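Local coordinates for TetR family transcriptional regulator (Chloroflexus aurantiacus, PDB 3NRG), which probably binds DNA at cis-regulatory sites to regulate transcription as a member of the TetR family, at residues Leu18-Val21 and Leu22-Phe26; Leu94-Val97 and Gly98-Gln102; Ala136-Lys139 and Gln140-Glu143. One frame throughout, in Å; residues are numbered along the deposited sequence.

Contact 1. Residues Leu18-Val21 and Leu22-Phe26; sequences LIDV and LLDEF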
ATOM      1  N   LEU A  18       7.256  -1.188  20.143  1.00 35.98           N
ATOM      2  CA  LEU A  18       8.393  -1.483  19.261  1.00 34.25           C
ATOM      3  C   LEU A  18       7.972  -1.441  17.785  1.00 35.33           C
ATOM      4  O   LEU A  18       8.659  -0.813  16.975  1.00 33.53           O
ATOM      5  CB  LEU A  18       9.018  -2.858  19.620  1.00 34.45           C
ATOM      6  CG  LEU A  18      10.191  -3.348  18.747  1.00 38.02           C
ATOM      7  CD1 LEU A  18      11.378  -2.389  18.817  1.00 38.34           C
ATOM      8  CD2 LEU A  18      10.625  -4.744  19.158  1.00 39.14           C
ATOM      9  N   ILE A  19       6.823  -2.082  17.441  1.00 31.21           N
ATOM     10  CA  ILE A  19       6.298  -2.086  16.070  1.00 30.03           C
ATOM     11  C   ILE A  19       6.046  -0.652  15.572  1.00 33.49           C
ATOM     12  O   ILE A  19       6.421  -0.330  14.442  1.00 32.84           O
ATOM     13  CB  ILE A  19       5.055  -3.022  15.927  1.00 32.93           C
ATOM     14  CG1 ILE A  19       5.468  -4.512  16.141  1.00 33.83           C
ATOM     15  CG2 ILE A  19       4.364  -2.826  14.554  1.00 31.87           C
ATOM     16  CD1 ILE A  19       4.310  -5.512  16.321  1.00 41.59           C
ATOM     17  N   ASP A  20       5.469   0.225  16.448  1.00 30.56           N
ATOM     18  CA  ASP A  20       5.209   1.644  16.140  0.50 30.60           C
ATOM     19  C   ASP A  20       6.515   2.371  15.777  1.00 34.92           C
ATOM     20  O   ASP A  20       6.543   3.172  14.838  1.00 34.09           O
ATOM     21  CB  ASP A  20       4.526   2.336  17.342  0.50 33.44           C
ATOM     22  CG  ASP A  20       4.247   3.816  17.137  0.50 44.96           C
ATOM     23  OD1 ASP A  20       3.181   4.145  16.577  0.50 45.59           O
ATOM     24  OD2 ASP A  20       5.072   4.643  17.581  0.50 51.47           O
ATOM     25  N   VAL A  21       7.606   2.075  16.524  1.00 32.54           N
ATOM     26  CA  VAL A  21       8.928   2.674  16.291  1.00 32.49           C
ATOM     27  C   VAL A  21       9.523   2.135  14.978  1.00 35.66           C
ATOM     28  O   VAL A  21      10.039   2.918  14.173  1.00 35.11           O
ATOM     29  CB  VAL A  21       9.881   2.455  17.507  1.00 37.22           C
ATOM     30  CG1 VAL A  21      11.325   2.843  17.167  1.00 37.71           C
ATOM     31  CG2 VAL A  21       9.386   3.228  18.726  1.00 37.37           C
ATOM     32  N   LEU A  22       9.401   0.801  14.740  1.00 31.74           N
ATOM     33  CA  LEU A  22       9.888   0.155  13.511  1.00 31.04           C
ATOM     34  C   LEU A  22       9.160   0.685  12.271  1.00 35.73           C
ATOM     35  O   LEU A  22       9.794   0.886  11.233  1.00 36.49           O
ATOM     36  CB  LEU A  22       9.746  -1.381  13.594  1.00 30.54           C
ATOM     37  CG  LEU A  22      10.625  -2.094  14.631  1.00 34.96           C
ATOM     38  CD1 LEU A  22      10.210  -3.532  14.791  1.00 34.52           C
ATOM     39  CD2 LEU A  22      12.088  -2.014  14.266  1.00 37.45           C
ATOM     40  N   LEU A  23       7.832   0.926  12.381  1.00 30.74           N
ATOM     41  CA  LEU A  23       7.044   1.464  11.266  1.00 29.49           C
ATOM     42  C   LEU A  23       7.509   2.874  10.898  1.00 34.11           C
ATOM     43  O   LEU A  23       7.783   3.134   9.727  1.00 33.56           O
ATOM     44  CB  LEU A  23       5.533   1.454  11.586  1.00 28.89           C
ATOM     45  CG  LEU A  23       4.853   0.087  11.575  1.00 33.19           C
ATOM     46  CD1 LEU A  23       3.444   0.179  12.104  1.00 33.69           C
ATOM     47  CD2 LEU A  23       4.851  -0.510  10.192  1.00 34.91           C
ATOM     48  N   ASP A  24       7.666   3.762  11.908  1.00 31.35           N
ATOM     49  CA  ASP A  24       8.141   5.131  11.699  1.00 31.77           C
ATOM     50  C   ASP A  24       9.523   5.159  11.042  1.00 37.22           C
ATOM     51  O   ASP A  24       9.700   5.844  10.041  1.00 37.37           O
ATOM     52  CB  ASP A  24       8.163   5.916  13.026  1.00 34.59           C
ATOM     53  CG  ASP A  24       6.814   6.458  13.460  1.00 44.79           C
ATOM     54  OD1 ASP A  24       6.024   6.867  12.576  1.00 43.93           O
ATOM     55  OD2 ASP A  24       6.592   6.579  14.685  1.00 52.42           O
ATOM     56  N   GLU A  25      10.484   4.369  11.575  1.00 34.18           N
ATOM     57  CA  GLU A  25      11.859   4.302  11.066  1.00 34.53           C
ATOM     58  C   GLU A  25      11.941   3.817   9.603  1.00 38.65           C
ATOM     59  O   GLU A  25      12.664   4.410   8.802  1.00 38.35           O
ATOM     60  CB  GLU A  25      12.735   3.422  11.990  1.00 36.35           C
ATOM     61  CG  GLU A  25      14.213   3.385  11.616  1.00 43.68           C
ATOM     62  CD  GLU A  25      15.007   4.661  11.849  1.00 55.54           C
ATOM     63  OE1 GLU A  25      14.517   5.550  12.584  1.00 52.66           O
ATOM     64  OE2 GLU A  25      16.145   4.748  11.331  1.00 35.64           O
ATOM     65  N   PHE A  26      11.218   2.741   9.263  1.00 35.67           N
ATOM     66  CA  PHE A  26      11.244   2.190   7.908  1.00 35.85           C
ATOM     67  C   PHE A  26      10.420   3.007   6.885  1.00 42.25           C
ATOM     68  O   PHE A  26      10.693   2.925   5.686  1.00 42.78           O
ATOM     69  CB  PHE A  26      10.845   0.706   7.897  1.00 36.91           C
ATOM     70  CG  PHE A  26      11.974  -0.233   8.255  1.00 39.13           C
ATOM     71  CD1 PHE A  26      12.106  -0.730   9.547  1.00 42.32           C
ATOM     72  CD2 PHE A  26      12.909  -0.620   7.301  1.00 41.69           C
ATOM     73  CE1 PHE A  26      13.138  -1.614   9.873  1.00 43.83           C
ATOM     74  CE2 PHE A  26      13.958  -1.482   7.637  1.00 45.29           C
ATOM     75  CZ  PHE A  26      14.059  -1.979   8.919  1.00 43.62           C
TER
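L22 reaches back one turn of helix 12-28 to meet L18, its CD1 methyl 4.0 Å from L18 CG. The two side chains cross obliquely, and the torsions explain the meeting. L22 has CG beside its own backbone N (chi1 -67°), which turns the branch toward the start of the helix, while L18, with CG opposite the backbone N (chi1 178°), stands roughly square to the axis, and its CG takes the L22 methyl. Beneath them L22 N donates to L18 O at 2.9 Å, and the L22 side chain lies over that same carbonyl. V21 sets CB and CG1 against L22 N, with CG1 3.7 Å from it, and V21 O accepts from E25 N at 3.0 Å. One residue further on from L18 and L22, I19 and L23 run alongside each other and point the same way, with I19 CG2 4.0 Å from L23 CD1; L23 N bonds to I19 O at 2.8 Å. D20 is modelled in two conformers; in the one described here it is salt-bridged to R107, and its closeness to D24 is doubtful. L22 also packs on I39, F50, F54 and C60. With an alanine here the apolar contact with L18 would be lost, and a gap is likely to open between L18 and those four residues. Helix 36-43, part of the predicted helix-turn-helix, packs on L18, L22 and, through R42, V21; E25 OE2 takes a hydrogen bond from S35 N and a salt bridge from R38. Helix 57-78 meets I19, L22, L23 and F26, while helix 106-114 touches L23 and F26.

Contact 2. Residues Leu94-Val97 and Gly98-Gln102; sequences LLDV and GIQFQ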
ATOM      1  N   LEU A  94     -12.368  -0.441  -6.222  1.00 25.56           N
ATOM      2  CA  LEU A  94     -11.005  -0.906  -5.947  1.00 24.60           C
ATOM      3  C   LEU A  94     -10.037   0.267  -5.698  1.00 28.21           C
ATOM      4  O   LEU A  94      -9.131   0.157  -4.863  1.00 27.27           O
ATOM      5  CB  LEU A  94     -10.503  -1.789  -7.101  1.00 24.66           C
ATOM      6  CG  LEU A  94      -9.197  -2.562  -6.858  1.00 28.81           C
ATOM      7  CD1 LEU A  94      -9.383  -3.651  -5.770  1.00 29.05           C
ATOM      8  CD2 LEU A  94      -8.686  -3.174  -8.158  1.00 31.81           C
ATOM      9  N   LEU A  95     -10.233   1.386  -6.415  1.00 25.11           N
ATOM     10  CA  LEU A  95      -9.425   2.596  -6.239  1.00 24.84           C
ATOM     11  C   LEU A  95      -9.710   3.216  -4.866  1.00 30.01           C
ATOM     12  O   LEU A  95      -8.779   3.601  -4.161  1.00 30.30           O
ATOM     13  CB  LEU A  95      -9.733   3.603  -7.372  1.00 24.64           C
ATOM     14  CG  LEU A  95      -8.842   4.848  -7.476  1.00 28.72           C
ATOM     15  CD1 LEU A  95      -7.363   4.481  -7.485  1.00 28.54           C
ATOM     16  CD2 LEU A  95      -9.186   5.644  -8.718  1.00 28.76           C
ATOM     17  N   ASP A  96     -11.000   3.233  -4.465  1.00 27.11           N
ATOM     18  CA  ASP A  96     -11.450   3.743  -3.172  1.00 27.85           C
ATOM     19  C   ASP A  96     -10.870   2.908  -2.013  1.00 31.85           C
ATOM     20  O   ASP A  96     -10.380   3.476  -1.037  1.00 31.34           O
ATOM     21  CB  ASP A  96     -12.983   3.737  -3.112  1.00 31.31           C
ATOM     22  CG  ASP A  96     -13.583   4.997  -2.534  1.00 50.19           C
ATOM     23  OD1 ASP A  96     -13.340   5.277  -1.330  1.00 51.90           O
ATOM     24  OD2 ASP A  96     -14.360   5.667  -3.252  1.00 59.68           O
ATOM     25  N   VAL A  97     -10.908   1.561  -2.139  1.00 28.53           N
ATOM     26  CA  VAL A  97     -10.362   0.639  -1.134  1.00 28.78           C
ATOM     27  C   VAL A  97      -8.848   0.871  -0.930  1.00 31.03           C
ATOM     28  O   VAL A  97      -8.394   1.026   0.207  1.00 30.47           O
ATOM     29  CB  VAL A  97     -10.681  -0.844  -1.489  1.00 33.68           C
ATOM     30  CG1 VAL A  97      -9.843  -1.807  -0.650  1.00 33.54           C
ATOM     31  CG2 VAL A  97     -12.168  -1.137  -1.318  1.00 34.47           C
ATOM     32  N   GLY A  98      -8.101   0.918  -2.037  1.00 26.25           N
ATOM     33  CA  GLY A  98      -6.659   1.149  -2.017  1.00 25.24           C
ATOM     34  C   GLY A  98      -6.278   2.434  -1.313  1.00 28.25           C
ATOM     35  O   GLY A  98      -5.331   2.457  -0.523  1.00 28.30           O
ATOM     36  N   ILE A  99      -7.047   3.503  -1.564  1.00 24.11           N
ATOM     37  CA  ILE A  99      -6.847   4.814  -0.947  1.00 23.43           C
ATOM     38  C   ILE A  99      -7.227   4.783   0.560  1.00 27.58           C
ATOM     39  O   ILE A  99      -6.507   5.355   1.386  1.00 26.30           O
ATOM     40  CB  ILE A  99      -7.621   5.901  -1.763  1.00 26.17           C
ATOM     41  CG1 ILE A  99      -6.937   6.131  -3.152  1.00 26.12           C
ATOM     42  CG2 ILE A  99      -7.739   7.212  -0.986  1.00 26.04           C
ATOM     43  CD1 ILE A  99      -7.841   6.774  -4.249  1.00 26.10           C
ATOM     44  N   GLN A 100      -8.322   4.067   0.916  1.00 25.28           N
ATOM     45  CA  GLN A 100      -8.760   3.956   2.313  1.00 25.97           C
ATOM     46  C   GLN A 100      -7.758   3.167   3.159  1.00 30.89           C
ATOM     47  O   GLN A 100      -7.503   3.540   4.305  1.00 30.81           O
ATOM     48  CB  GLN A 100     -10.167   3.341   2.416  1.00 27.93           C
ATOM     49  CG  GLN A 100     -11.302   4.275   1.973  1.00 44.78           C
ATOM     50  CD  GLN A 100     -11.398   5.527   2.815  1.00 72.94           C
ATOM     51  OE1 GLN A 100     -10.938   6.605   2.418  1.00 67.85           O
ATOM     52  NE2 GLN A 100     -12.016   5.415   3.988  1.00 71.26           N
ATOM     53  N   PHE A 101      -7.154   2.103   2.580  1.00 27.72           N
ATOM     54  CA  PHE A 101      -6.137   1.305   3.272  1.00 27.79           C
ATOM     55  C   PHE A 101      -4.881   2.145   3.556  1.00 31.94           C
ATOM     56  O   PHE A 101      -4.263   1.995   4.613  1.00 32.32           O
ATOM     57  CB  PHE A 101      -5.773   0.037   2.462  1.00 29.34           C
ATOM     58  CG  PHE A 101      -4.664  -0.767   3.103  1.00 30.86           C
ATOM     59  CD1 PHE A 101      -4.902  -1.515   4.253  1.00 34.54           C
ATOM     60  CD2 PHE A 101      -3.362  -0.692   2.623  1.00 32.17           C
ATOM     61  CE1 PHE A 101      -3.855  -2.170   4.909  1.00 35.72           C
ATOM     62  CE2 PHE A 101      -2.321  -1.365   3.270  1.00 35.08           C
ATOM     63  CZ  PHE A 101      -2.575  -2.105   4.404  1.00 33.66           C
ATOM     64  N   GLN A 102      -4.502   3.013   2.601  1.00 28.10           N
ATOM     65  CA  GLN A 102      -3.360   3.908   2.728  1.00 27.86           C
ATOM     66  C   GLN A 102      -3.586   4.932   3.866  1.00 33.24           C
ATOM     67  O   GLN A 102      -2.689   5.162   4.668  1.00 32.98           O
ATOM     68  CB  GLN A 102      -3.103   4.630   1.394  1.00 28.51           C
ATOM     69  CG  GLN A 102      -1.796   5.424   1.373  1.00 39.70           C
ATOM     70  CD  GLN A 102      -1.691   6.366   0.200  1.00 46.19           C
ATOM     71  OE1 GLN A 102      -2.139   6.073  -0.920  1.00 37.39           O
ATOM     72  NE2 GLN A 102      -1.035   7.500   0.422  1.00 34.22           N
TER
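L95 and I99 meet one turn apart on helix 87-104, where I99 CD1 comes to 3.9 Å from L95 CG. I99 sets CG1 beside its own backbone N (chi1 -70°) and carries the chain on almost straight, which brings CD1 back over the preceding turn. L95 branches the other way, and the two side chains cross at a slant. D96 and Q100 instead run side by side in the same direction. Q100 is bent at its second torsion (-62°), and what faces D96 OD1 is a methylene, Q100 CG, at 4.0 Å; the carboxylate and amide planes are turned well apart. Below these pairs the i to i+4 main-chain hydrogen bonds run on regularly, from G98 N to L94 O at 3.1 Å through to F101 N on V97 O at 2.9 Å. L95 and I99 give the apolar face, both packing on I203 of helix 196-214, and L95 also meets F168 and L171 of helix 157-179. D96 and Q100 meet only through Q100 CG, and Q100 also touches F75 of helix 57-78. Cohesion along this turn therefore comes from main-chain hydrogen bonds and apolar contact, with D96 having a weak, long ion pair to R92.

Contact 3. Residues Ala136-Lys139 and Gln140-Glu143; sequences AYFK and QLVE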
ATOM      1  N   ALA A 136      -0.395  -7.188 -13.322  1.00 24.94           N
ATOM      2  CA  ALA A 136      -0.879  -8.463 -13.854  1.00 25.49           C
ATOM      3  C   ALA A 136      -2.393  -8.608 -13.686  1.00 30.17           C
ATOM      4  O   ALA A 136      -3.058  -9.145 -14.582  1.00 31.38           O
ATOM      5  CB  ALA A 136      -0.161  -9.622 -13.178  1.00 26.85           C
ATOM      6  N   TYR A 137      -2.945  -8.108 -12.554  1.00 25.55           N
ATOM      7  CA  TYR A 137      -4.389  -8.160 -12.293  1.00 25.48           C
ATOM      8  C   TYR A 137      -5.165  -7.231 -13.245  1.00 28.76           C
ATOM      9  O   TYR A 137      -6.175  -7.648 -13.815  1.00 29.42           O
ATOM     10  CB  TYR A 137      -4.694  -7.829 -10.817  1.00 26.06           C
ATOM     11  CG  TYR A 137      -6.164  -7.929 -10.457  1.00 27.43           C
ATOM     12  CD1 TYR A 137      -6.818  -9.161 -10.436  1.00 29.42           C
ATOM     13  CD2 TYR A 137      -6.889  -6.800 -10.078  1.00 27.70           C
ATOM     14  CE1 TYR A 137      -8.168  -9.258 -10.104  1.00 29.10           C
ATOM     15  CE2 TYR A 137      -8.236  -6.888  -9.724  1.00 28.96           C
ATOM     16  CZ  TYR A 137      -8.876  -8.119  -9.752  1.00 34.69           C
ATOM     17  OH  TYR A 137     -10.199  -8.212  -9.404  1.00 32.93           O
ATOM     18  N   PHE A 138      -4.663  -5.988 -13.453  1.00 23.62           N
ATOM     19  CA  PHE A 138      -5.281  -5.034 -14.373  1.00 22.77           C
ATOM     20  C   PHE A 138      -5.266  -5.546 -15.806  1.00 29.00           C
ATOM     21  O   PHE A 138      -6.262  -5.400 -16.511  1.00 30.29           O
ATOM     22  CB  PHE A 138      -4.605  -3.655 -14.285  1.00 23.40           C
ATOM     23  CG  PHE A 138      -4.809  -2.937 -12.972  1.00 23.20           C
ATOM     24  CD1 PHE A 138      -6.090  -2.680 -12.490  1.00 25.23           C
ATOM     25  CD2 PHE A 138      -3.729  -2.427 -12.267  1.00 24.15           C
ATOM     26  CE1 PHE A 138      -6.278  -1.997 -11.286  1.00 25.28           C
ATOM     27  CE2 PHE A 138      -3.917  -1.746 -11.062  1.00 26.07           C
ATOM     28  CZ  PHE A 138      -5.190  -1.533 -10.580  1.00 23.79           C
ATOM     29  N   LYS A 139      -4.153  -6.192 -16.226  1.00 26.49           N
ATOM     30  CA  LYS A 139      -4.028  -6.777 -17.572  1.00 27.34           C
ATOM     31  C   LYS A 139      -5.093  -7.860 -17.788  1.00 33.93           C
ATOM     32  O   LYS A 139      -5.721  -7.900 -18.844  1.00 33.71           O
ATOM     33  CB  LYS A 139      -2.614  -7.345 -17.791  1.00 29.48           C
ATOM     34  CG  LYS A 139      -2.286  -7.622 -19.254  1.00 36.81           C
ATOM     35  CD  LYS A 139      -0.900  -8.218 -19.416  1.00 41.29           C
ATOM     36  CE  LYS A 139      -0.621  -8.588 -20.849  1.00 53.30           C
ATOM     37  NZ  LYS A 139       0.730  -9.175 -21.009  1.00 64.26           N
ATOM     38  N   GLN A 140      -5.336  -8.691 -16.754  1.00 32.61           N
ATOM     39  CA  GLN A 140      -6.362  -9.739 -16.782  1.00 33.82           C
ATOM     40  C   GLN A 140      -7.761  -9.114 -16.946  1.00 37.12           C
ATOM     41  O   GLN A 140      -8.545  -9.591 -17.764  1.00 38.21           O
ATOM     42  CB  GLN A 140      -6.289 -10.589 -15.495  1.00 35.85           C
ATOM     43  CG  GLN A 140      -7.177 -11.837 -15.507  1.00 59.17           C
ATOM     44  CD  GLN A 140      -7.189 -12.553 -14.163  1.00 80.30           C
ATOM     45  OE1 GLN A 140      -6.193 -12.579 -13.423  1.00 75.24           O
ATOM     46  NE2 GLN A 140      -8.308 -13.189 -13.843  1.00 72.15           N
ATOM     47  N   LEU A 141      -8.047  -8.011 -16.202  1.00 32.29           N
ATOM     48  CA  LEU A 141      -9.340  -7.301 -16.278  1.00 31.43           C
ATOM     49  C   LEU A 141      -9.562  -6.672 -17.649  1.00 34.97           C
ATOM     50  O   LEU A 141     -10.675  -6.735 -18.175  1.00 35.66           O
ATOM     51  CB  LEU A 141      -9.450  -6.215 -15.188  1.00 30.19           C
ATOM     52  CG  LEU A 141      -9.494  -6.682 -13.730  1.00 34.16           C
ATOM     53  CD1 LEU A 141      -9.501  -5.500 -12.799  1.00 33.08           C
ATOM     54  CD2 LEU A 141     -10.712  -7.541 -13.458  1.00 36.05           C
ATOM     55  N   VAL A 142      -8.504  -6.050 -18.227  1.00 30.04           N
ATOM     56  CA  VAL A 142      -8.584  -5.416 -19.551  1.00 29.38           C
ATOM     57  C   VAL A 142      -8.790  -6.477 -20.642  1.00 34.10           C
ATOM     58  O   VAL A 142      -9.633  -6.287 -21.523  1.00 34.10           O
ATOM     59  CB  VAL A 142      -7.366  -4.485 -19.841  1.00 32.14           C
ATOM     60  CG1 VAL A 142      -7.397  -3.958 -21.271  1.00 32.03           C
ATOM     61  CG2 VAL A 142      -7.319  -3.331 -18.854  1.00 30.75           C
ATOM     62  N   GLU A 143      -8.069  -7.624 -20.546  1.00 31.41           N
ATOM     63  CA  GLU A 143      -8.222  -8.741 -21.499  1.00 32.81           C
ATOM     64  C   GLU A 143      -9.640  -9.304 -21.468  1.00 37.27           C
ATOM     65  O   GLU A 143     -10.191  -9.622 -22.525  1.00 37.81           O
ATOM     66  CB  GLU A 143      -7.189  -9.843 -21.232  1.00 35.05           C
ATOM     67  CG  GLU A 143      -5.829  -9.541 -21.833  1.00 45.33           C
ATOM     68  CD  GLU A 143      -4.677 -10.395 -21.338  1.00 66.04           C
ATOM     69  OE1 GLU A 143      -4.719 -10.840 -20.167  1.00 60.49           O
ATOM     70  OE2 GLU A 143      -3.681 -10.526 -22.086  1.00 63.70           O
TER
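This is an aromatic-aliphatic contact one turn apart on helix 124-147, within the C-terminal region of the fold, and Y137 and L141 carry it. L141 approaches over one face of the Y137 ring, with CG 4.2 Å above the plane and offset toward the rim. Its CD1 methyl comes to 3.6 Å from Y137 CE2, and CD2 lies towards CZ and OH, which lets the leucine end span that side of the ring. The ring gets there because Y137 puts CG opposite its backbone N (chi1 -177°), while L141 keeps CG beside its own N and folds back. The same pair is tied through the main chain, L141 N to Y137 O at 3.1 Å. Next round the helix, V142 N bonds to F138 O at 2.9 Å. K139 and E143 pass each other at an angle, and E143 OE2 touches K139 CE at 3.8 Å; K139 NZ stays 4.7 Å from E143 OE2, so opposite charges lie near each other without contact and the attraction is probably modest. Y137 OH is hydrogen-bonded to Y90 OH of helix 87-104, and L141 packs on Y90 as well. F138 lies against L91 and L94 of that helix and also meets L164 and F168 of helix 157-179, which packs on V142 through A160 and L164.

In the fold
The three contacts come in series along the chain, each on its own helix: contact 1 on helix 12-28, contact 2 on helix 87-104 and contact 3 on helix 124-147. Contact 1 belongs to the N-terminal TetR family region with the predicted DNA-binding motif; the other two share the C-terminal region. Centres of contacts 1 and 2 are about 22 Å apart and those of contacts 1 and 3 about 35 Å apart, the latter pair on opposite sides of the chain's centre. Contacts 2 and 3, with centres about 18 Å apart, touch through L94 CD2, 4.1 Å from Y137 CE2. Helix 57-78, which packs on both contact 1 and contact 2, bridges the regions, consistent with the family's two-part design.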